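Local coordinates for protein putative efflux transporter (Bacteroides eggerthii, PDB 4L8J) that probably serves as the periplasmic adaptor (membrane-fusion) subunit of an efflux pump, as members of the HlyD family do, at residues Ser16-Ile21 with Glu253-Val258; Leu176-Ala181 with Leu243-Ala248; Lys270-Trp275 with Val287-Pro292; Ala184-Glu189 with Cys239-Ala244; Val171-Leu176 with Thr213-Thr218. All coordinates share one frame; numbering follows the deposited sequence. Where two conformers were deposited one is given.

Contact 1: residues Ser16-Ile21 with Glu253-Val258; sequences SSQSVI and EKLMNV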
# COMPACT_ATOMS: atom_id res chain seq x y z
N SER A 16 5.03 15.93 -8.50
CA SER A 16 4.78 14.96 -9.57
C SER A 16 3.44 14.24 -9.34
O SER A 16 3.01 14.05 -8.20
CB SER A 16 5.94 13.97 -9.69
OG SER A 16 6.08 13.14 -8.55
N SER A 17 2.76 13.92 -10.43
CA SER A 17 1.50 13.19 -10.40
C SER A 17 1.84 11.74 -10.02
O SER A 17 2.79 11.18 -10.55
CB SER A 17 0.82 13.26 -11.76
OG SER A 17 -0.42 12.58 -11.70
N GLN A 18 1.11 11.17 -9.06
CA GLN A 18 1.41 9.81 -8.58
C GLN A 18 1.65 8.76 -9.68
O GLN A 18 2.64 8.03 -9.63
CB GLN A 18 0.26 9.33 -7.67
CG GLN A 18 0.40 7.89 -7.21
CD GLN A 18 -0.85 7.40 -6.54
OE1 GLN A 18 -1.98 7.80 -6.88
NE2 GLN A 18 -0.67 6.55 -5.55
N SER A 19 0.75 8.69 -10.67
CA SER A 19 0.80 7.61 -11.65
C SER A 19 1.45 7.96 -13.00
O SER A 19 1.40 7.12 -13.91
CB SER A 19 -0.62 7.10 -11.91
OG SER A 19 -1.40 8.12 -12.51
N VAL A 20 1.99 9.17 -13.15
CA VAL A 20 2.65 9.57 -14.39
C VAL A 20 4.13 9.17 -14.27
O VAL A 20 4.83 9.63 -13.38
CB VAL A 20 2.46 11.09 -14.71
CG1 VAL A 20 3.33 11.53 -15.90
CG2 VAL A 20 1.00 11.40 -14.99
N ILE A 21 4.58 8.26 -15.14
CA ILE A 21 5.96 7.81 -15.17
C ILE A 21 6.73 8.64 -16.19
O ILE A 21 6.27 8.82 -17.31
CB ILE A 21 6.07 6.29 -15.48
CG1 ILE A 21 5.17 5.42 -14.57
CG2 ILE A 21 7.57 5.82 -15.51
CD1 ILE A 21 5.45 5.50 -13.05
N GLU A 253 -9.61 10.70 -8.07
CA GLU A 253 -8.96 11.83 -7.38
C GLU A 253 -7.44 11.71 -7.49
O GLU A 253 -6.83 10.88 -6.80
CB GLU A 253 -9.43 11.98 -5.91
CG GLU A 253 -9.34 10.76 -5.00
CD GLU A 253 -8.81 10.96 -3.59
OE1 GLU A 253 -8.89 12.09 -3.06
OE2 GLU A 253 -8.34 9.96 -3.00
N LYS A 254 -6.83 12.49 -8.39
CA LYS A 254 -5.39 12.52 -8.66
C LYS A 254 -4.60 12.95 -7.41
O LYS A 254 -4.96 13.95 -6.77
CB LYS A 254 -5.07 13.45 -9.83
CG LYS A 254 -5.93 13.25 -11.08
CD LYS A 254 -5.74 11.90 -11.75
CE LYS A 254 -6.66 11.76 -12.96
NZ LYS A 254 -6.55 10.40 -13.57
N LEU A 255 -3.59 12.15 -7.04
CA LEU A 255 -2.72 12.41 -5.91
C LEU A 255 -1.36 12.89 -6.41
O LEU A 255 -0.89 12.40 -7.44
CB LEU A 255 -2.56 11.17 -5.02
CG LEU A 255 -3.85 10.54 -4.45
CD1 LEU A 255 -3.51 9.44 -3.53
CD2 LEU A 255 -4.71 11.56 -3.72
N MSE A 256 -0.73 13.83 -5.66
CA MSE A 256 0.60 14.39 -5.97
C MSE A 256 1.62 13.86 -5.01
O MSE A 256 1.29 13.63 -3.84
CB MSE A 256 0.59 15.94 -5.87
CG MSE A 256 -0.47 16.65 -6.72
SE MSE A 256 -0.05 16.48 -8.61
CE MSE A 256 -1.83 15.74 -9.21
N ASN A 257 2.85 13.65 -5.49
CA ASN A 257 3.97 13.26 -4.65
C ASN A 257 4.74 14.48 -4.20
O ASN A 257 5.13 15.31 -5.05
CB ASN A 257 4.98 12.38 -5.38
CG ASN A 257 4.52 11.03 -5.82
OD1 ASN A 257 4.04 10.24 -5.02
ND2 ASN A 257 4.83 10.69 -7.08
N VAL A 258 5.07 14.51 -2.91
CA VAL A 258 6.02 15.47 -2.35
C VAL A 258 6.86 14.75 -1.30
O VAL A 258 6.29 13.95 -0.55
CB VAL A 258 5.44 16.79 -1.76
CG1 VAL A 258 4.69 17.61 -2.81
CG2 VAL A 258 4.59 16.57 -0.52
O HOH W 1 -3.25 9.65 -8.42
O HOH W 2 -4.02 9.35 -13.19
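Ser16 and Asn257 are brought together by their first torsions: Ser16 OG is turned between its own backbone N and carbonyl carbon (chi1 66°), while Asn257 CG stands anti to its carbonyl carbon (chi1 -65°). The carboxamide ND2 of Asn257 then donates to Ser16 OG at 3.1 Å, nearly straight and with the hydroxyl in the plane of the amide. A backbone bond, Asn257 N to Ser16 O at 2.7 Å, joins the same pair. The strands are antiparallel, and the next pair, Ser17 with Met256, is non-hydrogen-bonded; there the selenium of selenomethionine Met256 rests 4.1 Å from Ser17 CA. Ser17 also opens a type I turn that runs to Val20, whose Gln18 N donates to Leu255 O at 2.9 Å. The side chains of Gln18 and Leu255 run side by side in the same direction, and a water 2.7 Å from Gln18 OE1 also accepts from Leu255 N. A second water joins Ser19 OG to Lys254 NZ. Met256, Asn257 and Val258 also pair with a strand of the second subunit, so the two-stranded sheet runs on across the interface. The contact between 16-21 and 253-258 is mainly polar, with backbone bonds setting the register and the amides and hydroxyls linked directly or through water, while selenomethionine Met256 and Leu255 supply the buried apolar part.

Contact 2: residues Leu176-Ala181 with Leu243-Ala248; sequences LYLLRA and LASDIA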
# COMPACT_ATOMS: atom_id res chain seq x y z
N LEU A 176 8.80 -1.34 -22.46
CA LEU A 176 7.79 -1.50 -23.49
C LEU A 176 6.40 -1.04 -23.01
O LEU A 176 5.67 -0.42 -23.79
CB LEU A 176 7.72 -2.96 -23.96
CG LEU A 176 6.71 -3.28 -25.09
CD1 LEU A 176 6.96 -2.41 -26.34
CD2 LEU A 176 6.70 -4.76 -25.42
N TYR A 177 6.04 -1.32 -21.73
CA TYR A 177 4.73 -0.93 -21.15
C TYR A 177 4.56 0.60 -21.16
O TYR A 177 3.44 1.09 -21.34
CB TYR A 177 4.55 -1.50 -19.74
CG TYR A 177 5.39 -0.85 -18.66
CD1 TYR A 177 6.73 -1.18 -18.50
CD2 TYR A 177 4.82 0.02 -17.74
CE1 TYR A 177 7.51 -0.60 -17.50
CE2 TYR A 177 5.59 0.59 -16.72
CZ TYR A 177 6.94 0.29 -16.61
OH TYR A 177 7.71 0.85 -15.61
N LEU A 178 5.67 1.35 -21.04
CA LEU A 178 5.60 2.81 -21.07
C LEU A 178 5.33 3.28 -22.48
O LEU A 178 4.58 4.24 -22.63
CB LEU A 178 6.85 3.49 -20.46
CG LEU A 178 7.11 3.15 -18.97
CD1 LEU A 178 8.49 3.61 -18.53
CD2 LEU A 178 6.02 3.70 -18.07
N LEU A 179 5.89 2.62 -23.51
CA LEU A 179 5.63 2.97 -24.91
C LEU A 179 4.20 2.61 -25.32
O LEU A 179 3.62 3.29 -26.16
CB LEU A 179 6.61 2.29 -25.87
CG LEU A 179 8.03 2.85 -25.89
CD1 LEU A 179 8.97 1.87 -26.58
CD2 LEU A 179 8.10 4.20 -26.60
N ARG A 180 3.65 1.53 -24.75
CA ARG A 180 2.30 1.07 -25.05
C ARG A 180 1.21 1.89 -24.30
O ARG A 180 0.06 1.85 -24.71
CB ARG A 180 2.15 -0.42 -24.70
CG ARG A 180 2.81 -1.35 -25.70
CD ARG A 180 2.83 -2.77 -25.16
NE ARG A 180 3.13 -3.74 -26.22
CZ ARG A 180 3.28 -5.05 -26.02
NH1 ARG A 180 3.18 -5.57 -24.79
NH2 ARG A 180 3.53 -5.85 -27.05
N ALA A 181 1.56 2.58 -23.19
CA ALA A 181 0.57 3.34 -22.42
C ALA A 181 -0.17 4.32 -23.32
O ALA A 181 0.44 4.98 -24.18
CB ALA A 181 1.22 4.08 -21.26
N LEU A 243 9.91 10.88 -22.18
CA LEU A 243 8.70 10.08 -22.37
C LEU A 243 7.85 10.22 -21.11
O LEU A 243 8.38 9.98 -20.03
CB LEU A 243 9.05 8.59 -22.62
CG LEU A 243 7.88 7.56 -22.58
CD1 LEU A 243 6.99 7.68 -23.79
CD2 LEU A 243 8.42 6.12 -22.50
N ALA A 244 6.56 10.63 -21.23
CA ALA A 244 5.61 10.75 -20.09
C ALA A 244 4.41 9.85 -20.33
O ALA A 244 3.73 9.96 -21.37
CB ALA A 244 5.14 12.18 -19.87
N SER A 245 4.22 8.89 -19.42
CA SER A 245 3.16 7.92 -19.54
C SER A 245 2.31 7.84 -18.27
O SER A 245 2.84 7.49 -17.21
CB SER A 245 3.74 6.53 -19.83
OG SER A 245 4.62 6.50 -20.94
N ASP A 246 1.00 8.09 -18.39
CA ASP A 246 0.11 7.89 -17.25
C ASP A 246 -0.27 6.42 -17.25
O ASP A 246 -1.02 5.98 -18.11
CB ASP A 246 -1.10 8.84 -17.26
CG ASP A 246 -1.91 8.82 -15.96
OD1 ASP A 246 -1.76 7.86 -15.18
OD2 ASP A 246 -2.71 9.75 -15.75
N ILE A 247 0.30 5.63 -16.32
CA ILE A 247 0.01 4.20 -16.25
C ILE A 247 -1.27 3.87 -15.45
O ILE A 247 -1.62 2.70 -15.35
CB ILE A 247 1.21 3.38 -15.72
CG1 ILE A 247 1.58 3.75 -14.27
CG2 ILE A 247 2.42 3.46 -16.70
CD1 ILE A 247 2.48 2.65 -13.65
N ALA A 248 -1.95 4.87 -14.88
CA ALA A 248 -3.23 4.64 -14.15
C ALA A 248 -4.19 5.79 -14.42
O ALA A 248 -4.52 6.56 -13.51
CB ALA A 248 -2.99 4.48 -12.65
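A side-chain hydroxyl of a strand bonding to a main-chain carbonyl of a helix is the striking feature here: Ser245 OG donates to Leu178 O at 2.8 Å. The hydroxyl approaches well off the line of the carbonyl bond, with a C=O...donor angle of 123°, and is tilted out of the carbonyl plane. Ser245 OG is anti to its own carbonyl carbon (chi1 -54°), which directs it to the helix. Helix 176-180 is nearing its end at this point. Leu178 O otherwise receives a long, weak bond from Ala181 N, and the serine is the closer partner. Packing flanks the polar bond. Leu243 CD2 touches Leu178 CB at 3.7 Å, and Ala181 CB meets Ser245 CB at 3.8 Å. Just past the end of the strand, Ile247 CG2 reaches Leu178 CD2 at 3.9 Å, the two side chains crossing at a slant, and the same methyl lies near Tyr177 CE2. Within the helix, Leu178 CG sits over one face of the Tyr177 ring, toward its rim. Helix 176-180 runs across residues 243-246 of the strand at 77°, the axes 8.1 Å apart. This barrel strand also pairs with strands 20-29 and 185-190, while Leu178 packs on Ile21 and Lys23 and Leu179 on Phe186 and Tyr205, placing the short helix against the end of the six-stranded barrel.

Contact 3: residues Lys270-Trp275 with Val287-Pro292; sequences KNTYVW and VTVYSP
In the beta hairpin of strands 271-278 and 281-289, the end remote from the turn is held where Thr272 faces Val287. Val287 N donates to Thr272 O at 2.9 Å. The return bond comes from a side chain: Thr272 OG1, set between its own N and carbonyl carbon (chi1 55°), donates to Val287 O at 2.7 Å from well above the carbonyl plane. Where no direct bond is made between Thr272 N and Val287 O, a water bridges them, accepting from the first and donating to Val287 O at 2.8 Å. A second water donates to Thr272 OG1 and accepts from Val289 N; the hydroxyl thus acts as donor to Val287 O and acceptor from the water. The strands splay here, the axes of residues 271-275 and 287-289 standing at 118°. This hairpin lies in what is probably the membrane-proximal domain of an adaptor of this family, and Thr288 and Val289 continue its sheet into a strand of the second subunit. Apolar contact is slight: Val274 CG2 meets Val287 CG1 at 3.9 Å, the two side chains crossing at about a right angle. Val289 CG2 also approaches the Thr272 hydroxyl, 3.9 Å from OG1.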
# COMPACT_ATOMS: atom_id res chain seq x y z
N LYS A 270 -4.00 22.52 13.17
CA LYS A 270 -3.68 21.15 12.79
C LYS A 270 -3.39 21.01 11.24
O LYS A 270 -3.20 19.90 10.74
CB LYS A 270 -4.80 20.18 13.24
CG LYS A 270 -6.11 20.28 12.46
CD LYS A 270 -6.99 19.06 12.69
CE LYS A 270 -7.99 18.87 11.57
NZ LYS A 270 -8.78 17.63 11.74
N ASN A 271 -3.32 22.15 10.51
CA ASN A 271 -3.07 22.17 9.05
C ASN A 271 -1.65 21.81 8.64
O ASN A 271 -0.70 21.97 9.41
CB ASN A 271 -3.39 23.53 8.46
CG ASN A 271 -4.76 24.04 8.78
OD1 ASN A 271 -5.68 23.26 9.02
ND2 ASN A 271 -4.92 25.35 8.76
N THR A 272 -1.52 21.35 7.39
CA THR A 272 -0.21 21.01 6.81
C THR A 272 0.08 21.96 5.66
O THR A 272 -0.82 22.32 4.91
CB THR A 272 -0.15 19.55 6.39
OG1 THR A 272 -1.24 19.26 5.50
CG2 THR A 272 -0.14 18.60 7.60
N TYR A 273 1.34 22.35 5.54
CA TYR A 273 1.82 23.30 4.54
C TYR A 273 3.07 22.84 3.85
O TYR A 273 3.79 21.97 4.35
CB TYR A 273 2.12 24.67 5.22
CG TYR A 273 0.96 25.24 6.01
CD1 TYR A 273 0.00 26.04 5.40
CD2 TYR A 273 0.80 24.94 7.36
CE1 TYR A 273 -1.09 26.53 6.12
CE2 TYR A 273 -0.29 25.42 8.09
CZ TYR A 273 -1.22 26.24 7.47
OH TYR A 273 -2.28 26.72 8.19
N VAL A 274 3.38 23.51 2.73
CA VAL A 274 4.63 23.45 1.98
C VAL A 274 5.04 24.90 1.64
O VAL A 274 4.20 25.81 1.66
CB VAL A 274 4.58 22.59 0.67
CG1 VAL A 274 4.31 21.12 0.95
CG2 VAL A 274 3.59 23.18 -0.35
N TRP A 275 6.30 25.07 1.23
CA TRP A 275 6.79 26.33 0.67
C TRP A 275 6.82 26.15 -0.82
O TRP A 275 7.54 25.28 -1.30
CB TRP A 275 8.19 26.71 1.19
CG TRP A 275 8.30 27.12 2.62
CD1 TRP A 275 9.00 26.48 3.61
CD2 TRP A 275 7.74 28.30 3.22
NE1 TRP A 275 8.91 27.19 4.79
CE2 TRP A 275 8.13 28.31 4.58
CE3 TRP A 275 6.98 29.38 2.72
CZ2 TRP A 275 7.77 29.34 5.46
CZ3 TRP A 275 6.62 30.40 3.59
CH2 TRP A 275 6.98 30.35 4.95
N VAL A 287 -1.77 22.34 2.20
CA VAL A 287 -1.96 21.08 1.48
C VAL A 287 -2.77 20.11 2.37
O VAL A 287 -2.80 20.27 3.60
CB VAL A 287 -0.60 20.45 1.03
CG1 VAL A 287 0.17 21.38 0.08
CG2 VAL A 287 0.28 20.05 2.23
N THR A 288 -3.40 19.11 1.74
CA THR A 288 -4.10 18.02 2.40
C THR A 288 -3.32 16.78 2.09
O THR A 288 -3.15 16.42 0.92
CB THR A 288 -5.59 17.92 2.00
OG1 THR A 288 -6.22 19.16 2.24
CG2 THR A 288 -6.34 16.82 2.80
N VAL A 289 -2.79 16.14 3.13
CA VAL A 289 -2.07 14.88 3.01
C VAL A 289 -3.13 13.78 2.86
O VAL A 289 -4.11 13.76 3.61
CB VAL A 289 -1.11 14.64 4.21
CG1 VAL A 289 -0.41 13.27 4.10
CG2 VAL A 289 -0.07 15.74 4.31
N TYR A 290 -2.96 12.91 1.86
CA TYR A 290 -3.88 11.81 1.64
C TYR A 290 -3.92 10.88 2.86
O TYR A 290 -2.88 10.37 3.30
CB TYR A 290 -3.54 11.00 0.38
CG TYR A 290 -4.45 9.79 0.22
CD1 TYR A 290 -5.77 9.94 -0.20
CD2 TYR A 290 -4.03 8.52 0.61
CE1 TYR A 290 -6.62 8.84 -0.29
CE2 TYR A 290 -4.89 7.43 0.58
CZ TYR A 290 -6.18 7.59 0.09
OH TYR A 290 -7.02 6.51 0.01
N SER A 291 -5.13 10.66 3.37
CA SER A 291 -5.36 9.76 4.48
C SER A 291 -6.64 8.95 4.23
O SER A 291 -7.71 9.54 4.02
CB SER A 291 -5.43 10.52 5.81
OG SER A 291 -5.42 9.60 6.88
N PRO A 292 -6.55 7.59 4.20
CA PRO A 292 -7.76 6.77 3.98
C PRO A 292 -8.77 6.95 5.13
O PRO A 292 -9.86 7.48 4.90
CB PRO A 292 -7.22 5.33 3.90
CG PRO A 292 -5.72 5.47 3.70
CD PRO A 292 -5.36 6.74 4.42
O HOH W 3 -3.19 17.19 5.80
O HOH W 4 -4.02 21.24 5.88

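Contact 4: residues Ala184-Glu189 with Cys239-Ala244; sequences ATFKVE and CNIRLA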
# COMPACT_ATOMS: atom_id res chain seq x y z
N ALA A 184 0.77 8.26 -24.29
CA ALA A 184 2.17 8.51 -23.91
C ALA A 184 2.67 9.71 -24.75
O ALA A 184 2.30 9.83 -25.92
CB ALA A 184 3.02 7.26 -24.20
N THR A 185 3.41 10.65 -24.14
CA THR A 185 3.89 11.83 -24.88
C THR A 185 5.43 11.82 -24.98
O THR A 185 6.09 11.18 -24.18
CB THR A 185 3.39 13.15 -24.23
OG1 THR A 185 3.97 13.28 -22.93
CG2 THR A 185 1.85 13.24 -24.16
N PHE A 186 5.96 12.54 -25.97
CA PHE A 186 7.40 12.69 -26.22
C PHE A 186 7.72 14.15 -26.34
O PHE A 186 7.08 14.84 -27.14
CB PHE A 186 7.86 11.96 -27.51
CG PHE A 186 7.46 10.51 -27.63
CD1 PHE A 186 6.20 10.16 -28.11
CD2 PHE A 186 8.33 9.50 -27.24
CE1 PHE A 186 5.83 8.81 -28.21
CE2 PHE A 186 7.96 8.15 -27.36
CZ PHE A 186 6.72 7.82 -27.84
N LYS A 187 8.67 14.62 -25.54
CA LYS A 187 9.14 16.01 -25.56
C LYS A 187 10.64 15.99 -25.79
O LYS A 187 11.36 15.27 -25.09
CB LYS A 187 8.76 16.76 -24.26
CG LYS A 187 7.27 16.76 -23.91
CD LYS A 187 6.47 17.86 -24.60
CE LYS A 187 4.99 17.78 -24.29
NZ LYS A 187 4.30 16.82 -25.18
N VAL A 188 11.10 16.75 -26.79
CA VAL A 188 12.52 16.81 -27.18
C VAL A 188 13.18 18.11 -26.77
O VAL A 188 12.67 19.20 -27.04
CB VAL A 188 12.69 16.59 -28.71
CG1 VAL A 188 14.16 16.74 -29.15
CG2 VAL A 188 12.13 15.24 -29.12
N GLU A 189 14.36 17.97 -26.21
CA GLU A 189 15.23 19.08 -25.89
C GLU A 189 16.58 18.81 -26.59
O GLU A 189 17.23 17.82 -26.27
CB GLU A 189 15.37 19.25 -24.36
CG GLU A 189 16.08 20.56 -24.01
CD GLU A 189 16.45 20.74 -22.55
OE1 GLU A 189 16.46 19.74 -21.79
OE2 GLU A 189 16.74 21.89 -22.16
N CYS A 239 20.08 14.78 -28.58
CA CYS A 239 19.02 15.40 -27.83
C CYS A 239 18.58 14.51 -26.71
O CYS A 239 18.95 13.33 -26.65
CB CYS A 239 17.85 15.71 -28.77
SG CYS A 239 17.12 14.24 -29.54
N ASN A 240 17.73 15.07 -25.84
CA ASN A 240 17.08 14.32 -24.78
C ASN A 240 15.65 14.12 -25.18
O ASN A 240 15.03 15.04 -25.72
CB ASN A 240 17.19 15.03 -23.41
CG ASN A 240 16.53 14.23 -22.30
OD1 ASN A 240 17.08 13.24 -21.82
ND2 ASN A 240 15.27 14.55 -21.95
N ILE A 241 15.12 12.92 -24.97
CA ILE A 241 13.71 12.59 -25.22
C ILE A 241 13.08 12.29 -23.88
O ILE A 241 13.48 11.33 -23.21
CB ILE A 241 13.44 11.47 -26.24
CG1 ILE A 241 14.18 11.75 -27.57
CG2 ILE A 241 11.92 11.30 -26.49
CD1 ILE A 241 15.47 11.07 -27.69
N ARG A 242 12.10 13.09 -23.51
CA ARG A 242 11.36 12.85 -22.26
C ARG A 242 10.07 12.13 -22.64
O ARG A 242 9.27 12.66 -23.41
CB ARG A 242 11.11 14.19 -21.52
CG ARG A 242 9.97 14.22 -20.48
CD ARG A 242 10.21 13.47 -19.19
NE ARG A 242 11.47 13.77 -18.51
CZ ARG A 242 11.64 14.66 -17.53
NH1 ARG A 242 10.62 15.42 -17.14
NH2 ARG A 242 12.81 14.80 -16.94
N LEU A 243 9.91 10.88 -22.18
CA LEU A 243 8.70 10.08 -22.37
C LEU A 243 7.85 10.22 -21.11
O LEU A 243 8.38 9.98 -20.03
CB LEU A 243 9.05 8.59 -22.62
CG LEU A 243 7.88 7.56 -22.58
CD1 LEU A 243 6.99 7.68 -23.79
CD2 LEU A 243 8.42 6.12 -22.50
N ALA A 244 6.56 10.63 -21.23
CA ALA A 244 5.61 10.75 -20.09
C ALA A 244 4.41 9.85 -20.33
O ALA A 244 3.73 9.96 -21.37
CB ALA A 244 5.14 12.18 -19.87
O HOH W 5 6.81 13.77 -22.41
O HOH W 6 13.06 16.58 -23.16
O HOH W 7 14.18 17.37 -20.83
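Ile241 CG2 meets the Phe186 ring at its edge, near the ring plane and 4.1 Å from CD2, while Leu243 CD1 makes an off-centre CH-pi contact, 4.2 Å from the ring centroid and 30° off the ring normal. Phe186 and Leu243 lie side by side and point the same way, whereas the Phe186 and Ile241 side chains meet at a slant. All three stand on the inner face of a six-stranded antiparallel barrel, in which strands 185-190 and 238-246 are neighbours. Phe169 and Ile219 of other barrel strands close over this group, so the aromatic ring is part of the barrel's core. Further along the same face, Val188 CG1, anti to its backbone N (chi1 177°), lies against Cys239 CB at 3.8 Å. Between the strands, Thr185, Lys187 and Glu189 form hydrogen-bonded pairs with Ala244, Arg242 and Asn240, six backbone bonds in all, while the Phe186 and Val188 pairs alternate with them as non-hydrogen-bonded ones. The opposite face is mainly polar. Arg242 bends away from the strand partner to a salt bridge with Asp24, which also accepts from Asn240 ND2; Lys187 NZ hydrogen-bonds Asn199, and Glu189 OE2 the N-H of Gly195. A water lies 2.9 Å from Thr185 OG1 and donates to Arg242 O, also at 2.9 Å.

Contact 5: residues Val171-Leu176 with Thr213-Thr218; sequences VPDDYL and TGIPVT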
# COMPACT_ATOMS: atom_id res chain seq x y z
N VAL A 171 14.88 2.30 -26.62
CA VAL A 171 14.32 2.18 -25.30
C VAL A 171 14.63 0.77 -24.74
O VAL A 171 14.36 -0.22 -25.42
CB VAL A 171 12.80 2.47 -25.40
CG1 VAL A 171 12.04 2.06 -24.13
CG2 VAL A 171 12.57 3.96 -25.68
N PRO A 172 15.11 0.67 -23.49
CA PRO A 172 15.26 -0.66 -22.88
C PRO A 172 13.95 -1.48 -22.98
O PRO A 172 12.85 -0.95 -22.81
CB PRO A 172 15.59 -0.33 -21.42
CG PRO A 172 16.25 1.00 -21.47
CD PRO A 172 15.47 1.74 -22.53
N ASP A 173 14.08 -2.77 -23.30
CA ASP A 173 12.97 -3.70 -23.46
C ASP A 173 11.99 -3.70 -22.28
O ASP A 173 10.79 -3.89 -22.51
CB ASP A 173 13.48 -5.13 -23.67
CG ASP A 173 14.22 -5.29 -24.96
OD1 ASP A 173 13.57 -5.37 -26.01
OD2 ASP A 173 15.48 -5.30 -24.93
N ASP A 174 12.47 -3.52 -21.05
CA ASP A 174 11.61 -3.52 -19.87
C ASP A 174 10.65 -2.32 -19.83
O ASP A 174 9.72 -2.34 -19.03
CB ASP A 174 12.45 -3.56 -18.58
CG ASP A 174 12.97 -4.95 -18.21
OD1 ASP A 174 12.73 -5.91 -18.98
OD2 ASP A 174 13.64 -5.07 -17.15
N TYR A 175 10.89 -1.28 -20.66
CA TYR A 175 10.05 -0.09 -20.70
C TYR A 175 9.02 -0.15 -21.85
O TYR A 175 8.44 0.87 -22.17
CB TYR A 175 10.90 1.20 -20.81
CG TYR A 175 11.77 1.53 -19.61
CD1 TYR A 175 11.48 1.03 -18.35
CD2 TYR A 175 12.87 2.37 -19.74
CE1 TYR A 175 12.30 1.30 -17.25
CE2 TYR A 175 13.68 2.68 -18.64
CZ TYR A 175 13.39 2.15 -17.39
OH TYR A 175 14.17 2.44 -16.30
N LEU A 176 8.80 -1.34 -22.46
CA LEU A 176 7.79 -1.50 -23.49
C LEU A 176 6.40 -1.04 -23.01
O LEU A 176 5.67 -0.42 -23.79
CB LEU A 176 7.72 -2.96 -23.96
CG LEU A 176 6.71 -3.28 -25.09
CD1 LEU A 176 6.96 -2.41 -26.34
CD2 LEU A 176 6.70 -4.76 -25.42
N THR A 213 17.13 -6.83 -27.42
CA THR A 213 18.11 -5.91 -27.99
C THR A 213 17.67 -4.42 -27.90
O THR A 213 18.26 -3.57 -28.56
CB THR A 213 18.42 -6.32 -29.46
OG1 THR A 213 17.19 -6.59 -30.14
CG2 THR A 213 19.34 -7.55 -29.53
N GLY A 214 16.67 -4.12 -27.08
CA GLY A 214 16.15 -2.76 -26.95
C GLY A 214 15.08 -2.48 -28.00
O GLY A 214 14.90 -3.25 -28.95
N ILE A 215 14.33 -1.40 -27.82
CA ILE A 215 13.25 -1.02 -28.73
C ILE A 215 13.66 0.22 -29.52
O ILE A 215 13.61 1.31 -28.96
CB ILE A 215 11.90 -0.80 -27.98
CG1 ILE A 215 11.55 -2.01 -27.10
CG2 ILE A 215 10.73 -0.46 -28.96
CD1 ILE A 215 10.71 -1.62 -25.90
N PRO A 216 14.07 0.08 -30.80
CA PRO A 216 14.37 1.29 -31.61
C PRO A 216 13.06 2.04 -31.89
O PRO A 216 12.04 1.44 -32.30
CB PRO A 216 15.02 0.74 -32.90
CG PRO A 216 15.09 -0.78 -32.74
CD PRO A 216 14.20 -1.16 -31.58
N VAL A 217 13.07 3.33 -31.57
CA VAL A 217 11.92 4.22 -31.70
C VAL A 217 12.28 5.36 -32.64
O VAL A 217 13.35 5.93 -32.52
CB VAL A 217 11.46 4.79 -30.32
CG1 VAL A 217 10.19 5.65 -30.47
CG2 VAL A 217 11.22 3.70 -29.27
N THR A 218 11.34 5.76 -33.50
CA THR A 218 11.48 6.95 -34.33
C THR A 218 10.36 7.90 -33.97
O THR A 218 9.20 7.50 -33.89
CB THR A 218 11.53 6.63 -35.84
OG1 THR A 218 12.60 5.71 -36.05
CG2 THR A 218 11.83 7.86 -36.67
O HOH W 8 14.39 -6.09 -28.64
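Hydrogen bonds join Val171 and Ile215 in both directions: Val171 N donates to Ile215 O at 2.8 Å, and Ile215 N to Val171 O at 2.7 Å. A third comes from the backbone of Gly214, whose N-H meets Asp173 OD2 on its syn side at 2.7 Å. One water accepts from Thr213 N and lies 2.8 Å from Asp173 OD1, tying the carboxylate's other oxygen to the same loop. Gly214 has backbone angles (phi 86°, psi 166°) at which a CB would be jammed against the preceding carbonyl. The paired residues are the last of barrel strand 166-171 and the first of strand 215-221, just where the chain leaves the former for the short helix 176-180. Apolar packing adds to this. Val171 CG2 meets Val217 CG2 at 3.8 Å at a slant, and Ile215 CD1 reaches the first residue of the helix, at Leu176 CB, also at 3.8 Å, the two side chains crossing at about a right angle.

From the N terminus, contact 1 opens at 16-21 and closes at 253-258, and contacts 5, 2 and 4 nest inside its loop. Contact 5 opens at 171-176, contact 2 at 176-181, sharing Leu176, and contact 4 at 184-189. Contact 5 closes at 213-218, crossing both the others, which end together on strand 238-246 and share Leu243 and Ala244. Leu179 of contact 2 packs on Val171, Ile215 and Val217 of contact 5. The barrel and its helix are thereby tied together, while Ser19 with Asp246 joins contacts 1 and 2. Contact 3 follows in series within its hairpin, touching contact 1 through Tyr290.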